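Local coordinates for hypothetical protein (Nostoc punctiforme, PDB 2O62) that is of unknown function but pairs an N-terminal calycin-like beta domain with a C-terminal calycin-like barrel related to an ATP synthase biogenesis factor, at residues Arg104-Gln109 with Ile123-Ala128; Gly18-Phe23 with Thr33-Cys38. One frame throughout, in Å; residues are numbered along the deposited sequence.

Interaction 1: Arg104-Gln109 with Ile123-Ala128; sequences RLRLVQ and IREHLA
Arg-104 to Arg-106 run antiparallel to Ile-123 to Glu-125, at 165° between strand directions, with reciprocal backbone hydrogen bonds joining Arg-104 to Glu-125 and Arg-106 to Ile-123. On the face bearing these four side chains, a single buried carboxylate serves two guanidinium groups. Arg-104 lies alongside Glu-125, its guanidinium only 18° from the carboxylate plane, and both NE (3.0 Å) and NH2 (3.1 Å) donate to the syn side of Glu-125 OE1, standing somewhat out of that plane. Arg-106 approaches from above the carboxylate plane: its NE reaches OE1 at 2.9 Å, while its NH2 meets OE2 of Glu-125 in an almost straight bond, 175° at the hydrogen. Three N-H groups thus converge on OE1. Further out, NH1 of Arg-104 binds Asn-12 and NH1 of Arg-106 pairs with Glu-95. Ile-123 CD1 rests 3.6 Å above the Arg-106 guanidinium plane, toward the rim. An alanine at Glu-125 would probably leave the two arginines close together without the negative charge that joins them. On the reverse face, Leu-105 CD1 packs 3.8 Å from Arg-124 CG. The whole illustrates a salt-bridge network laid across a beta hairpin, here within the antiparallel sheet of a calycin-like domain.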
loop_
_atom_site.group_PDB
_atom_site.type_symbol
_atom_site.label_atom_id
_atom_site.label_comp_id
_atom_site.label_asym_id
_atom_site.label_seq_id
_atom_site.Cartn_x
_atom_site.Cartn_y
_atom_site.Cartn_z
ATOM N N ARG A 104 11.635 -0.122 3.890
ATOM C CA ARG A 104 10.211 0.193 3.844
ATOM C C ARG A 104 9.880 0.587 2.423
ATOM O O ARG A 104 10.729 1.139 1.690
ATOM C CB ARG A 104 9.783 1.285 4.809
ATOM C CG ARG A 104 10.290 1.109 6.202
ATOM C CD ARG A 104 9.486 1.896 7.203
ATOM N NE ARG A 104 9.612 3.324 7.020
ATOM C CZ ARG A 104 9.060 4.254 7.788
ATOM N NH1 ARG A 104 8.334 3.915 8.836
ATOM N NH2 ARG A 104 9.245 5.541 7.519
ATOM N N LEU A 105 8.659 0.272 2.017
ATOM C CA LEU A 105 8.116 0.756 0.757
ATOM C C LEU A 105 6.772 1.308 1.089
ATOM O O LEU A 105 5.889 0.548 1.547
ATOM C CB LEU A 105 7.924 -0.340 -0.295
ATOM C CG LEU A 105 7.140 0.338 -1.454
ATOM C CD1 LEU A 105 8.140 0.921 -2.476
ATOM C CD2 LEU A 105 6.089 -0.393 -2.097
ATOM N N ARG A 106 6.616 2.615 0.874
ATOM C CA ARG A 106 5.401 3.299 1.295
ATOM C C ARG A 106 4.796 3.953 0.071
ATOM O O ARG A 106 5.494 4.657 -0.663
ATOM C CB ARG A 106 5.664 4.310 2.369
ATOM C CG ARG A 106 6.447 3.736 3.454
ATOM C CD ARG A 106 6.511 4.601 4.697
ATOM N NE ARG A 106 7.476 5.687 4.633
ATOM C CZ ARG A 106 7.199 6.974 4.854
ATOM N NH1 ARG A 106 5.959 7.396 5.073
ATOM N NH2 ARG A 106 8.178 7.863 4.897
ATOM N N LEU A 107 3.535 3.651 -0.182
ATOM C CA LEU A 107 2.869 4.140 -1.367
ATOM C C LEU A 107 1.660 4.981 -0.983
ATOM O O LEU A 107 0.749 4.498 -0.326
ATOM C CB LEU A 107 2.474 2.966 -2.293
ATOM C CG LEU A 107 2.076 3.292 -3.754
ATOM C CD1 LEU A 107 2.458 2.183 -4.683
ATOM C CD2 LEU A 107 0.599 3.490 -3.867
ATOM N N VAL A 108 1.657 6.236 -1.424
ATOM C CA VAL A 108 0.541 7.133 -1.293
ATOM C C VAL A 108 -0.216 7.298 -2.630
ATOM O O VAL A 108 0.389 7.530 -3.696
ATOM C CB VAL A 108 1.012 8.526 -0.837
ATOM C CG1 VAL A 108 -0.146 9.414 -0.560
ATOM C CG2 VAL A 108 1.887 8.407 0.375
ATOM N N GLN A 109 -1.533 7.135 -2.555
ATOM C CA GLN A 109 -2.443 7.437 -3.645
ATOM C C GLN A 109 -3.252 8.668 -3.341
ATOM O O GLN A 109 -3.703 8.861 -2.198
ATOM C CB GLN A 109 -3.419 6.275 -3.901
ATOM C CG GLN A 109 -2.749 4.934 -4.252
ATOM C CD GLN A 109 -3.699 3.902 -4.826
ATOM O OE1 GLN A 109 -4.612 4.231 -5.611
ATOM N NE2 GLN A 109 -3.455 2.640 -4.489
ATOM N N ILE A 123 7.644 6.065 -1.635
ATOM C CA ILE A 123 8.688 6.363 -0.713
ATOM C C ILE A 123 9.465 5.060 -0.487
ATOM O O ILE A 123 8.971 4.120 0.155
ATOM C CB ILE A 123 8.122 6.908 0.589
ATOM C CG1 ILE A 123 7.249 8.157 0.316
ATOM C CG2 ILE A 123 9.244 7.212 1.563
ATOM C CD1 ILE A 123 6.395 8.630 1.541
ATOM N N ARG A 124 10.684 5.021 -1.017
ATOM C CA ARG A 124 11.554 3.839 -0.940
ATOM C C ARG A 124 12.674 4.112 0.031
ATOM O O ARG A 124 13.533 4.919 -0.258
ATOM C CB ARG A 124 12.149 3.508 -2.313
ATOM C CG ARG A 124 11.104 3.098 -3.326
ATOM C CD ARG A 124 11.628 3.184 -4.733
ATOM N NE ARG A 124 11.614 4.547 -5.225
ATOM C CZ ARG A 124 12.037 4.924 -6.436
ATOM N NH1 ARG A 124 12.515 4.049 -7.279
ATOM N NH2 ARG A 124 11.931 6.187 -6.787
ATOM N N GLU A 125 12.668 3.392 1.148
ATOM C CA GLU A 125 13.534 3.674 2.271
ATOM C C GLU A 125 14.318 2.449 2.672
ATOM O O GLU A 125 13.797 1.340 2.671
ATOM C CB GLU A 125 12.720 4.159 3.456
ATOM C CG GLU A 125 12.149 5.568 3.268
ATOM C CD GLU A 125 11.078 5.904 4.258
ATOM O OE1 GLU A 125 10.320 5.001 4.664
ATOM O OE2 GLU A 125 10.960 7.090 4.638
ATOM N N HIS A 126 15.573 2.676 3.033
ATOM C CA HIS A 126 16.464 1.641 3.552
ATOM C C HIS A 126 17.080 2.185 4.838
ATOM O O HIS A 126 17.332 3.404 5.031
ATOM C CB HIS A 126 17.535 1.251 2.531
ATOM C CG HIS A 126 18.417 2.379 2.129
ATOM N ND1 HIS A 126 18.075 3.276 1.134
ATOM C CD2 HIS A 126 19.606 2.802 2.631
ATOM C CE1 HIS A 126 19.031 4.184 1.028
ATOM N NE2 HIS A 126 19.965 3.927 1.930
ATOM N N LEU A 127 17.307 1.288 5.764
ATOM C CA LEU A 127 17.975 1.654 6.994
ATOM C C LEU A 127 19.357 2.215 6.683
ATOM O O LEU A 127 20.125 1.620 5.901
ATOM C CB LEU A 127 18.115 0.448 7.912
ATOM C CG LEU A 127 16.844 0.073 8.631
ATOM C CD1 LEU A 127 17.179 -1.185 9.389
ATOM C CD2 LEU A 127 16.384 1.234 9.594
ATOM N N ALA A 128 19.691 3.310 7.366
ATOM C CA ALA A 128 20.971 3.964 7.209
ATOM C C ALA A 128 22.091 2.953 7.479
ATOM O O ALA A 128 22.065 2.245 8.482
ATOM C CB ALA A 128 21.105 5.187 8.150
#

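Interaction 2: Gly18-Phe23 with Thr33-Cys38; sequences GSFSNF and TSSRLC
Gly-18 and Ser-35 exchange two backbone hydrogen bonds, Gly-18 N to Ser-35 O and Ser-35 N to Gly-18 O, each 2.9 Å long. In the second of these the donor stands well above the carbonyl plane. Two residues on, Phe-20 and Thr-33 form a similar pair, with Phe-20 N 2.9 Å from Thr-33 O and the return bond from Thr-33 N to Phe-20 O at 3.0 Å. A water donates to Phe-20 O; its link to OG1 of Thr-33 belongs to one of two conformers and is less certain. Between the bonded pairs, Ser-19 and Ser-34 face each other with their CA atoms only 4.2 Å apart and their side chains diverging. OG of Ser-19 turns to Asp-32, which also binds Ser-21. Gly-18 has a backbone conformation in which any CB would collide with the carbonyl oxygen of the residue before it. The pairing is that of a beta hairpin, strands 14-23 and 29-42 of the calycin-like sheet, and it offers a good example of strong distortion: the short segments run at 127° rather than near 180°. Much of the side-chain packing across the hairpin is between Phe-20 and Ser-35, which share a face. The OG of Ser-35 sits between its own backbone N and carbonyl carbon (chi1 66°), and there it meets the edge of the Phe-20 ring, near its plane, at 3.5 Å from CD1. The CB of Ser-35 lies 3.6 Å from CE1 of the same ring. CB of Ser-19 abuts Thr-33 O at 3.3 Å, and beyond the hairpin Leu-52 of strand 47-54 touches both Phe-20 and Leu-37.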
loop_
_atom_site.group_PDB
_atom_site.type_symbol
_atom_site.label_atom_id
_atom_site.label_comp_id
_atom_site.label_asym_id
_atom_site.label_seq_id
_atom_site.Cartn_x
_atom_site.Cartn_y
_atom_site.Cartn_z
ATOM N N GLY A 18 16.338 7.478 1.887
ATOM C CA GLY A 18 15.903 7.139 0.560
ATOM C C GLY A 18 15.409 8.337 -0.189
ATOM O O GLY A 18 16.117 9.321 -0.315
ATOM N N SER A 19 14.195 8.227 -0.712
ATOM C CA SER A 19 13.535 9.371 -1.341
ATOM C C SER A 19 12.037 9.331 -1.288
ATOM O O SER A 19 11.455 8.267 -1.046
ATOM C CB SER A 19 13.933 9.470 -2.813
ATOM O OG SER A 19 13.418 8.418 -3.572
ATOM N N PHE A 20 11.453 10.497 -1.573
ATOM C CA PHE A 20 10.022 10.659 -1.816
ATOM C C PHE A 20 9.865 10.991 -3.275
ATOM O O PHE A 20 10.379 12.005 -3.715
ATOM C CB PHE A 20 9.479 11.847 -1.023
ATOM C CG PHE A 20 9.288 11.589 0.464
ATOM C CD1 PHE A 20 10.321 11.121 1.252
ATOM C CD2 PHE A 20 8.106 11.928 1.104
ATOM C CE1 PHE A 20 10.154 10.914 2.616
ATOM C CE2 PHE A 20 7.958 11.736 2.491
ATOM C CZ PHE A 20 8.966 11.245 3.223
ATOM N N SER A 21 9.138 10.158 -4.012
ATOM C CA SER A 21 9.023 10.252 -5.484
ATOM C C SER A 21 7.574 10.382 -5.904
ATOM O O SER A 21 6.763 9.528 -5.562
ATOM C CB SER A 21 9.605 8.995 -6.133
ATOM O OG SER A 21 10.912 8.778 -5.659
ATOM N N ASN A 22 7.247 11.467 -6.606
ATOM C CA ASN A 22 5.917 11.684 -7.171
ATOM C C ASN A 22 5.847 11.174 -8.580
ATOM O O ASN A 22 6.629 11.585 -9.410
ATOM C CB ASN A 22 5.587 13.160 -7.220
ATOM C CG ASN A 22 5.597 13.782 -5.858
ATOM O OD1 ASN A 22 5.342 13.117 -4.858
ATOM N ND2 ASN A 22 5.887 15.065 -5.806
ATOM N N PHE A 23 4.861 10.323 -8.792
ATOM C CA PHE A 23 4.542 9.735 -10.071
ATOM C C PHE A 23 3.177 10.188 -10.561
ATOM O O PHE A 23 2.246 10.407 -9.772
ATOM C CB PHE A 23 4.512 8.211 -9.922
ATOM C CG PHE A 23 5.853 7.597 -9.786
ATOM C CD1 PHE A 23 6.435 7.446 -8.551
ATOM C CD2 PHE A 23 6.556 7.167 -10.899
ATOM C CE1 PHE A 23 7.701 6.887 -8.408
ATOM C CE2 PHE A 23 7.833 6.605 -10.757
ATOM C CZ PHE A 23 8.389 6.463 -9.474
ATOM N N THR A 33 12.835 13.599 -4.322
ATOM C CA THR A 33 13.621 14.352 -3.369
ATOM C C THR A 33 14.230 13.374 -2.404
ATOM O O THR A 33 13.498 12.587 -1.778
ATOM C CB THR A 33 12.765 15.344 -2.588
ATOM O OG1 THR A 33 11.990 16.134 -3.496
ATOM C CG2 THR A 33 13.654 16.234 -1.727
ATOM N N SER A 34 15.548 13.429 -2.251
ATOM C CA SER A 34 16.208 12.563 -1.302
ATOM C C SER A 34 15.793 12.907 0.138
ATOM O O SER A 34 15.498 14.073 0.502
ATOM C CB SER A 34 17.745 12.578 -1.511
ATOM O OG SER A 34 18.300 13.815 -1.067
ATOM N N SER A 35 15.742 11.863 0.949
ATOM C CA SER A 35 15.189 11.958 2.303
ATOM C C SER A 35 15.959 11.142 3.356
ATOM O O SER A 35 16.629 10.132 3.064
ATOM C CB SER A 35 13.723 11.543 2.274
ATOM O OG SER A 35 13.582 10.176 1.938
ATOM N N ARG A 36 15.903 11.669 4.588
ATOM C CA ARG A 36 16.373 10.977 5.784
ATOM C C ARG A 36 15.296 11.217 6.839
ATOM O O ARG A 36 14.951 12.373 7.129
ATOM C CB ARG A 36 17.719 11.536 6.267
ATOM C CG ARG A 36 18.435 10.676 7.298
ATOM C CD ARG A 36 19.914 11.097 7.504
ATOM N NE ARG A 36 20.522 10.466 8.685
ATOM C CZ ARG A 36 21.499 9.553 8.684
ATOM N NH1 ARG A 36 22.051 9.109 7.550
ATOM N NH2 ARG A 36 21.937 9.084 9.846
ATOM N N LEU A 37 14.751 10.124 7.376
ATOM C CA LEU A 37 13.647 10.161 8.332
ATOM C C LEU A 37 14.126 9.416 9.544
ATOM O O LEU A 37 14.340 8.213 9.517
ATOM C CB LEU A 37 12.392 9.514 7.760
ATOM C CG LEU A 37 11.060 9.698 8.510
ATOM C CD1 LEU A 37 9.941 9.397 7.545
ATOM C CD2 LEU A 37 10.911 8.831 9.642
ATOM N N CYS A 38 14.304 10.164 10.603
ATOM C CA CYS A 38 14.709 9.564 11.869
ATOM C C CYS A 38 13.507 9.462 12.789
ATOM O O CYS A 38 12.810 10.418 13.047
ATOM C CB CYS A 38 15.833 10.325 12.568
ATOM S SG CYS A 38 16.315 9.601 14.175
HETATM O O HOH W 1 9.376 14.704 -4.135
#

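Overall arrangement
From the N terminus, interaction 2 comes first, where strand 29-42 folds back on strand 14-23. The chain then runs through strands 47-54 to 93-100 before interaction 1 closes the hairpin of strands 103-111 and 117-127. The two loops follow in series, neither enclosing nor crossing the other. In space, however, strand 117-127 lies next to strand 14-23, so the last strand of the N-terminal sheet returns beside its first and the two hairpins become neighbours. Across that seam Arg-124 NH2 probably hydrogen-bonds Ser-21 OG, and Ile-123 CD1 packs on Phe-20 CE2. Leu-37 CD1 also touches Arg-106 NH2, linking strands 29-42 and 103-111.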